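PDB 3R4R: hypothetical fimbrial assembly protein from Parabacteroides distasonis, which is a putative component of the fimbrium tip, part of the surface filaments that mediate cell adhesion and biofilm formation. Local coordinates for residues Asn46-Val51 with Asn125-Lys130; Ala50-Asp53 with Lys57-Tyr60. All coordinates share one frame; numbering follows the deposited sequence. Where two conformers were deposited one is given.

Interaction 1: Asn46-Val51 with Asn125-Lys130; sequences NCHVAV and NSYTAK. With EDO (1,2-ethanediol), chain H.
H48 and Y127 meet through a single polar pair: NE2 of H48 lies 2.6 Å from OH of Y127, a hydrogen bond in which either atom could be the donor. The two side chains approach from opposite directions. The phenol oxygen sits in the plane of the imidazole, at its edge, and CD2 of H48 lies in the plane of the phenol, so the rings meet rim to rim with their planes 31° apart and neither covers the other. H48 gets there by holding CG anti to its backbone N (chi1 173°), which carries the imidazole out from the strand towards the loop. Beside this bond A50 fills in: its CB is 3.9 Å from Y127 CZ, an apolar touch against the end of the ring. All three residues are buried, and the polar atoms have further partners, N63 on H48 ND1 and R58 on Y127 OH, while L101, F114 and L117 pack on the phenol. Y127 is the one residue of 125-130 that touches the strand; A129 is exposed and K130 partly so, and K130 NZ makes a weak 3.3 Å bond to O1 of a 1,2-ethanediol, probably from the crystallisation liquor. With a phenylalanine in place of Y127, H48 NE2 and R58 would probably both be left without their shared oxygen. The arrangement is that of a long connecting loop, between strands 96-104 and 131-132, laid against a sheet of the fimbrillin-type beta fold and pinned there by a buried aromatic side chain.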
ATOM      1  N   ASN A  46       8.698  10.282   0.645  1.00 33.30           N
ATOM      2  CA  ASN A  46       8.235  11.107   1.764  1.00 32.37           C
ATOM      3  C   ASN A  46       7.381  10.277   2.723  1.00 34.12           C
ATOM      4  O   ASN A  46       6.847   9.252   2.319  1.00 35.02           O
ATOM      5  CB  ASN A  46       7.432  12.316   1.242  1.00 32.30           C
ATOM      6  CG  ASN A  46       6.151  11.973   0.508  1.00 43.17           C
ATOM      7  OD1 ASN A  46       5.170  11.501   1.092  1.00 39.90           O
ATOM      8  ND2 ASN A  46       6.090  12.299  -0.764  1.00 32.30           N
ATOM      9  N   CYS A  47       7.238  10.702   3.964  1.00 32.09           N
ATOM     10  CA  CYS A  47       6.393  10.009   4.931  1.00 32.62           C
ATOM     11  C   CYS A  47       5.951  10.970   6.025  1.00 34.78           C
ATOM     12  O   CYS A  47       6.539  12.028   6.233  1.00 37.08           O
ATOM     13  CB  CYS A  47       7.079   8.777   5.536  1.00 35.55           C
ATOM     14  SG  CYS A  47       8.550   9.131   6.542  1.00 43.02           S
ATOM     15  N   HIS A  48       4.893  10.552   6.719  1.00 27.76           N
ATOM     16  CA  HIS A  48       4.285  11.158   7.873  1.00 27.40           C
ATOM     17  C   HIS A  48       4.437  10.181   9.023  1.00 34.00           C
ATOM     18  O   HIS A  48       4.040   9.027   8.897  1.00 33.81           O
ATOM     19  CB  HIS A  48       2.809  11.551   7.606  1.00 25.81           C
ATOM     20  CG  HIS A  48       2.076  12.025   8.828  1.00 28.42           C
ATOM     21  ND1 HIS A  48       2.157  13.331   9.261  1.00 29.75           N
ATOM     22  CD2 HIS A  48       1.256  11.342   9.657  1.00 28.71           C
ATOM     23  CE1 HIS A  48       1.397  13.394  10.344  1.00 29.08           C
ATOM     24  NE2 HIS A  48       0.850  12.224  10.624  1.00 29.01           N
ATOM     25  N   VAL A  49       5.061  10.621  10.117  1.00 32.60           N
ATOM     26  CA  VAL A  49       5.245   9.773  11.293  1.00 33.22           C
ATOM     27  C   VAL A  49       4.480  10.423  12.436  1.00 36.02           C
ATOM     28  O   VAL A  49       4.603  11.624  12.670  1.00 36.16           O
ATOM     29  CB  VAL A  49       6.755   9.540  11.617  1.00 38.10           C
ATOM     30  CG1 VAL A  49       6.949   8.811  12.940  1.00 39.01           C
ATOM     31  CG2 VAL A  49       7.445   8.788  10.481  1.00 36.97           C
ATOM     32  N   ALA A  50       3.638   9.637  13.083  1.00 33.02           N
ATOM     33  CA  ALA A  50       2.819  10.086  14.193  1.00 34.28           C
ATOM     34  C   ALA A  50       3.100   9.229  15.415  1.00 39.98           C
ATOM     35  O   ALA A  50       3.232   8.016  15.277  1.00 39.63           O
ATOM     36  CB  ALA A  50       1.339  10.031  13.805  1.00 33.79           C
ATOM     37  N   VAL A  51       3.219   9.854  16.600  1.00 38.81           N
ATOM     38  CA  VAL A  51       3.457   9.176  17.885  1.00 42.00           C
ATOM     39  C   VAL A  51       2.256   9.473  18.800  1.00 47.17           C
ATOM     40  O   VAL A  51       1.870  10.636  18.960  1.00 47.26           O
ATOM     41  CB  VAL A  51       4.819   9.565  18.549  1.00 47.98           C
ATOM     42  CG1 VAL A  51       4.991   8.900  19.908  1.00 50.16           C
ATOM     43  CG2 VAL A  51       5.999   9.220  17.639  1.00 47.12           C
ATOM     44  N   ASN A 125     -11.729  14.427  13.158  1.00 60.13           N
ATOM     45  CA  ASN A 125     -10.299  14.659  12.906  1.00 55.55           C
ATOM     46  C   ASN A 125      -9.439  13.483  13.442  1.00 52.34           C
ATOM     47  O   ASN A 125      -8.508  13.666  14.238  1.00 50.77           O
ATOM     48  CB  ASN A 125      -9.834  16.006  13.540  1.00 57.57           C
ATOM     49  CG  ASN A 125     -10.624  17.220  13.111  1.00 87.02           C
ATOM     50  OD1 ASN A 125     -10.726  17.576  11.931  1.00 84.54           O
ATOM     51  ND2 ASN A 125     -11.207  17.886  14.078  1.00 82.37           N
ATOM     52  N   SER A 126      -9.743  12.286  12.969  1.00 47.05           N
ATOM     53  CA  SER A 126      -9.001  11.095  13.369  0.50 45.53           C
ATOM     54  C   SER A 126      -8.382  10.387  12.160  1.00 48.26           C
ATOM     55  O   SER A 126      -8.852  10.544  11.019  1.00 46.71           O
ATOM     56  CB  SER A 126      -9.903  10.131  14.124  0.50 49.58           C
ATOM     57  OG  SER A 126     -11.047   9.773  13.368  0.50 56.10           O
ATOM     58  N   TYR A 127      -7.309   9.605  12.417  1.00 43.74           N
ATOM     59  CA  TYR A 127      -6.619   8.823  11.405  1.00 41.92           C
ATOM     60  C   TYR A 127      -7.474   7.673  10.941  1.00 48.20           C
ATOM     61  O   TYR A 127      -7.392   7.316   9.772  1.00 47.80           O
ATOM     62  CB  TYR A 127      -5.283   8.288  11.935  1.00 42.21           C
ATOM     63  CG  TYR A 127      -4.189   9.327  12.010  1.00 41.44           C
ATOM     64  CD1 TYR A 127      -4.039  10.128  13.139  1.00 44.62           C
ATOM     65  CD2 TYR A 127      -3.254   9.457  10.989  1.00 39.29           C
ATOM     66  CE1 TYR A 127      -2.993  11.043  13.241  1.00 44.41           C
ATOM     67  CE2 TYR A 127      -2.192  10.351  11.091  1.00 39.46           C
ATOM     68  CZ  TYR A 127      -2.069  11.145  12.217  1.00 43.91           C
ATOM     69  OH  TYR A 127      -1.072  12.082  12.300  1.00 42.98           O
ATOM     70  N   THR A 128      -8.300   7.078  11.847  1.00 47.40           N
ATOM     71  CA  THR A 128      -9.176   5.954  11.481  1.00 48.17           C
ATOM     72  C   THR A 128     -10.313   6.430  10.549  1.00 48.81           C
ATOM     73  O   THR A 128     -10.774   5.646   9.717  1.00 48.68           O
ATOM     74  CB  THR A 128      -9.744   5.254  12.710  1.00 55.52           C
ATOM     75  OG1 THR A 128     -10.310   6.241  13.577  1.00 62.11           O
ATOM     76  CG2 THR A 128      -8.686   4.434  13.451  1.00 50.13           C
ATOM     77  N   ALA A 129     -10.746   7.694  10.680  1.00 43.99           N
ATOM     78  CA  ALA A 129     -11.797   8.267   9.839  1.00 44.98           C
ATOM     79  C   ALA A 129     -11.232   8.794   8.500  1.00 50.22           C
ATOM     80  O   ALA A 129     -11.992   8.922   7.529  1.00 52.17           O
ATOM     81  CB  ALA A 129     -12.503   9.396  10.581  1.00 46.83           C
ATOM     82  N   LYS A 130      -9.906   9.085   8.447  1.00 43.77           N
ATOM     83  CA  LYS A 130      -9.229   9.665   7.283  1.00 41.92           C
ATOM     84  C   LYS A 130      -9.281   8.737   6.056  1.00 48.65           C
ATOM     85  O   LYS A 130      -9.016   7.528   6.135  1.00 49.60           O
ATOM     86  CB  LYS A 130      -7.747  10.004   7.594  1.00 41.03           C
ATOM     87  CG  LYS A 130      -6.983  10.739   6.470  1.00 42.71           C
ATOM     88  CD  LYS A 130      -7.575  12.121   6.130  1.00 46.03           C
ATOM     89  CE  LYS A 130      -6.886  12.800   4.976  1.00 44.09           C
ATOM     90  NZ  LYS A 130      -7.467  14.144   4.756  1.00 50.51           N
TER
HETATM   91  C1  EDO H 325      -5.921  13.911   0.803  1.00 48.24           C
HETATM   92  O1  EDO H 325      -7.220  13.950   1.430  1.00 52.92           O
HETATM   93  C2  EDO H 325      -5.878  12.988  -0.413  1.00 44.17           C
HETATM   94  O2  EDO H 325      -6.723  13.443  -1.488  1.00 53.81           O

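Interaction 2: Ala50-Asp53 with Lys57-Tyr60; sequences AVFD and KRIY
V51 stands against I59 and Y60 together, since both residues face it across a classic beta bulge. Its two methyls divide the work: CG1 reaches I59 CG1 at 3.8 Å, while CG2 meets Y60 CD2 at 3.9 Å, each pair crossing at a slant. V51 O accepts from I59 N at 2.8 Å and also from Y60 N, weakly, at 3.3 Å; V51 N in turn gives a nearly straight bond to Y60 O (2.8 Å, 168°). V98 of the paired strand 96-104 and L85 of strand 78-90 also pack on V51. F52 and R58 leave the sheet on its other face as a non-hydrogen-bonded pair. The phenyl slants past the start of the arginine side chain, with CE1 of F52 3.7 Å from CB of R58, and its plane is 29° from that of the guanidinium. The aliphatic part of R58 touches here; its chain bends at chi3 and leads away to D115 O and Y127 OH. At the turn end D53 and K57 close the hairpin: D53 N donates to K57 O, and K57 N meets D53 OD1 at 2.9 Å from above the carboxylate plane. D53 holds CG between its backbone N and carbonyl carbon (chi1 60°), which brings the carboxylate back to that N-H. D53 OD1 serves the turn by accepting backbone N-H groups, K57 N and, weakly, D55 N; K57 NZ stays 6.0 Å from D53 OD2, so the two charges probably attract only distantly. Polar grip thus comes mainly from the backbone, with apolar contacts on both faces.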
ATOM      1  N   ALA A  50       3.638   9.637  13.083  1.00 33.02           N
ATOM      2  CA  ALA A  50       2.819  10.086  14.193  1.00 34.28           C
ATOM      3  C   ALA A  50       3.100   9.229  15.415  1.00 39.98           C
ATOM      4  O   ALA A  50       3.232   8.016  15.277  1.00 39.63           O
ATOM      5  CB  ALA A  50       1.339  10.031  13.805  1.00 33.79           C
ATOM      6  N   VAL A  51       3.219   9.854  16.600  1.00 38.81           N
ATOM      7  CA  VAL A  51       3.457   9.176  17.885  1.00 42.00           C
ATOM      8  C   VAL A  51       2.256   9.473  18.800  1.00 47.17           C
ATOM      9  O   VAL A  51       1.870  10.636  18.960  1.00 47.26           O
ATOM     10  CB  VAL A  51       4.819   9.565  18.549  1.00 47.98           C
ATOM     11  CG1 VAL A  51       4.991   8.900  19.908  1.00 50.16           C
ATOM     12  CG2 VAL A  51       5.999   9.220  17.639  1.00 47.12           C
ATOM     13  N   PHE A  52       1.671   8.414  19.380  1.00 45.07           N
ATOM     14  CA  PHE A  52       0.481   8.508  20.228  1.00 45.87           C
ATOM     15  C   PHE A  52       0.705   7.945  21.605  1.00 52.75           C
ATOM     16  O   PHE A  52       1.437   6.962  21.734  1.00 52.76           O
ATOM     17  CB  PHE A  52      -0.703   7.739  19.597  1.00 45.90           C
ATOM     18  CG  PHE A  52      -1.049   8.110  18.186  1.00 44.99           C
ATOM     19  CD1 PHE A  52      -1.981   9.107  17.921  1.00 46.28           C
ATOM     20  CD2 PHE A  52      -0.480   7.430  17.110  1.00 46.68           C
ATOM     21  CE1 PHE A  52      -2.309   9.447  16.610  1.00 45.14           C
ATOM     22  CE2 PHE A  52      -0.811   7.765  15.797  1.00 47.21           C
ATOM     23  CZ  PHE A  52      -1.722   8.772  15.554  1.00 44.37           C
ATOM     24  N   ASP A  53      -0.028   8.475  22.612  1.00 52.22           N
ATOM     25  CA  ASP A  53       0.029   7.933  23.972  1.00 56.30           C
ATOM     26  C   ASP A  53      -0.929   6.710  24.082  1.00 62.63           C
ATOM     27  O   ASP A  53      -1.538   6.315  23.083  1.00 60.41           O
ATOM     28  CB  ASP A  53      -0.290   9.011  25.041  1.00 59.31           C
ATOM     29  CG  ASP A  53      -1.645   9.713  25.000  1.00 65.52           C
ATOM     30  OD1 ASP A  53      -2.591   9.158  24.407  1.00 62.75           O
ATOM     31  OD2 ASP A  53      -1.787  10.758  25.668  1.00 73.23           O
ATOM     32  N   LYS A  57      -3.962   9.782  21.925  1.00 47.38           N
ATOM     33  CA  LYS A  57      -3.760  11.208  21.688  1.00 46.34           C
ATOM     34  C   LYS A  57      -2.409  11.398  21.004  1.00 50.31           C
ATOM     35  O   LYS A  57      -1.397  10.887  21.503  1.00 51.06           O
ATOM     36  CB  LYS A  57      -3.860  11.995  23.026  1.00 47.76           C
ATOM     37  CG  LYS A  57      -3.802  13.506  22.891  1.00 53.59           C
ATOM     38  CD  LYS A  57      -3.893  14.171  24.268  1.00 72.69           C
ATOM     39  CE  LYS A  57      -3.841  15.682  24.210  1.00 89.83           C
ATOM     40  NZ  LYS A  57      -3.972  16.302  25.561  1.00 97.33           N
ATOM     41  N   ARG A  58      -2.380  12.119  19.875  1.00 45.53           N
ATOM     42  CA  ARG A  58      -1.116  12.328  19.184  1.00 44.54           C
ATOM     43  C   ARG A  58      -0.288  13.306  19.991  1.00 50.80           C
ATOM     44  O   ARG A  58      -0.772  14.384  20.324  1.00 50.92           O
ATOM     45  CB  ARG A  58      -1.313  12.803  17.732  1.00 42.28           C
ATOM     46  CG  ARG A  58      -0.018  12.730  16.901  1.00 44.16           C
ATOM     47  CD  ARG A  58      -0.202  13.266  15.507  1.00 48.22           C
ATOM     48  NE  ARG A  58      -0.581  14.685  15.496  1.00 48.60           N
ATOM     49  CZ  ARG A  58      -0.927  15.353  14.401  1.00 56.18           C
ATOM     50  NH1 ARG A  58      -1.012  14.730  13.232  1.00 44.85           N
ATOM     51  NH2 ARG A  58      -1.263  16.634  14.479  1.00 44.30           N
ATOM     52  N   ILE A  59       0.940  12.887  20.363  1.00 48.74           N
ATOM     53  CA  ILE A  59       1.857  13.710  21.154  1.00 49.54           C
ATOM     54  C   ILE A  59       2.936  14.307  20.222  1.00 54.40           C
ATOM     55  O   ILE A  59       3.444  15.381  20.505  1.00 55.94           O
ATOM     56  CB  ILE A  59       2.501  12.930  22.345  1.00 53.92           C
ATOM     57  CG1 ILE A  59       3.399  11.745  21.869  1.00 53.47           C
ATOM     58  CG2 ILE A  59       1.429  12.484  23.376  1.00 53.68           C
ATOM     59  CD1 ILE A  59       4.301  11.113  22.929  1.00 61.27           C
ATOM     60  N   TYR A  60       3.251  13.639  19.104  1.00 48.81           N
ATOM     61  CA  TYR A  60       4.276  14.099  18.171  1.00 48.08           C
ATOM     62  C   TYR A  60       3.937  13.684  16.748  1.00 50.34           C
ATOM     63  O   TYR A  60       3.346  12.614  16.540  1.00 50.43           O
ATOM     64  CB  TYR A  60       5.648  13.499  18.593  1.00 50.46           C
ATOM     65  CG  TYR A  60       6.823  13.745  17.658  1.00 51.07           C
ATOM     66  CD1 TYR A  60       7.628  14.866  17.800  1.00 55.55           C
ATOM     67  CD2 TYR A  60       7.163  12.825  16.672  1.00 50.07           C
ATOM     68  CE1 TYR A  60       8.713  15.095  16.953  1.00 57.06           C
ATOM     69  CE2 TYR A  60       8.242  13.049  15.809  1.00 51.26           C
ATOM     70  CZ  TYR A  60       9.036  14.172  15.978  1.00 62.52           C
ATOM     71  OH  TYR A  60      10.136  14.405  15.172  1.00 65.44           O
TER

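How the interactions relate
Starting from the N terminus, strand 46-52 comes first and serves both contacts, which share A50 and V51. Interaction 2 closes the short loop: three residues separate its segments, and the chain turns straight back into strand 58-65. Interaction 1 closes a far longer one, 73 residues that take in strands 58-65, 78-90 and 96-104 before the chain returns at 125-130. The 57-60 half of the hairpin therefore lies inside the larger loop. Their centres are 10 Å apart and they touch directly: Y127 OH is 2.8 Å from R58 NH1, a probable hydrogen bond, and Y127 CE1 packs 3.5 Å from F52 CZ. Hairpin and distant connecting loop are thereby tied together.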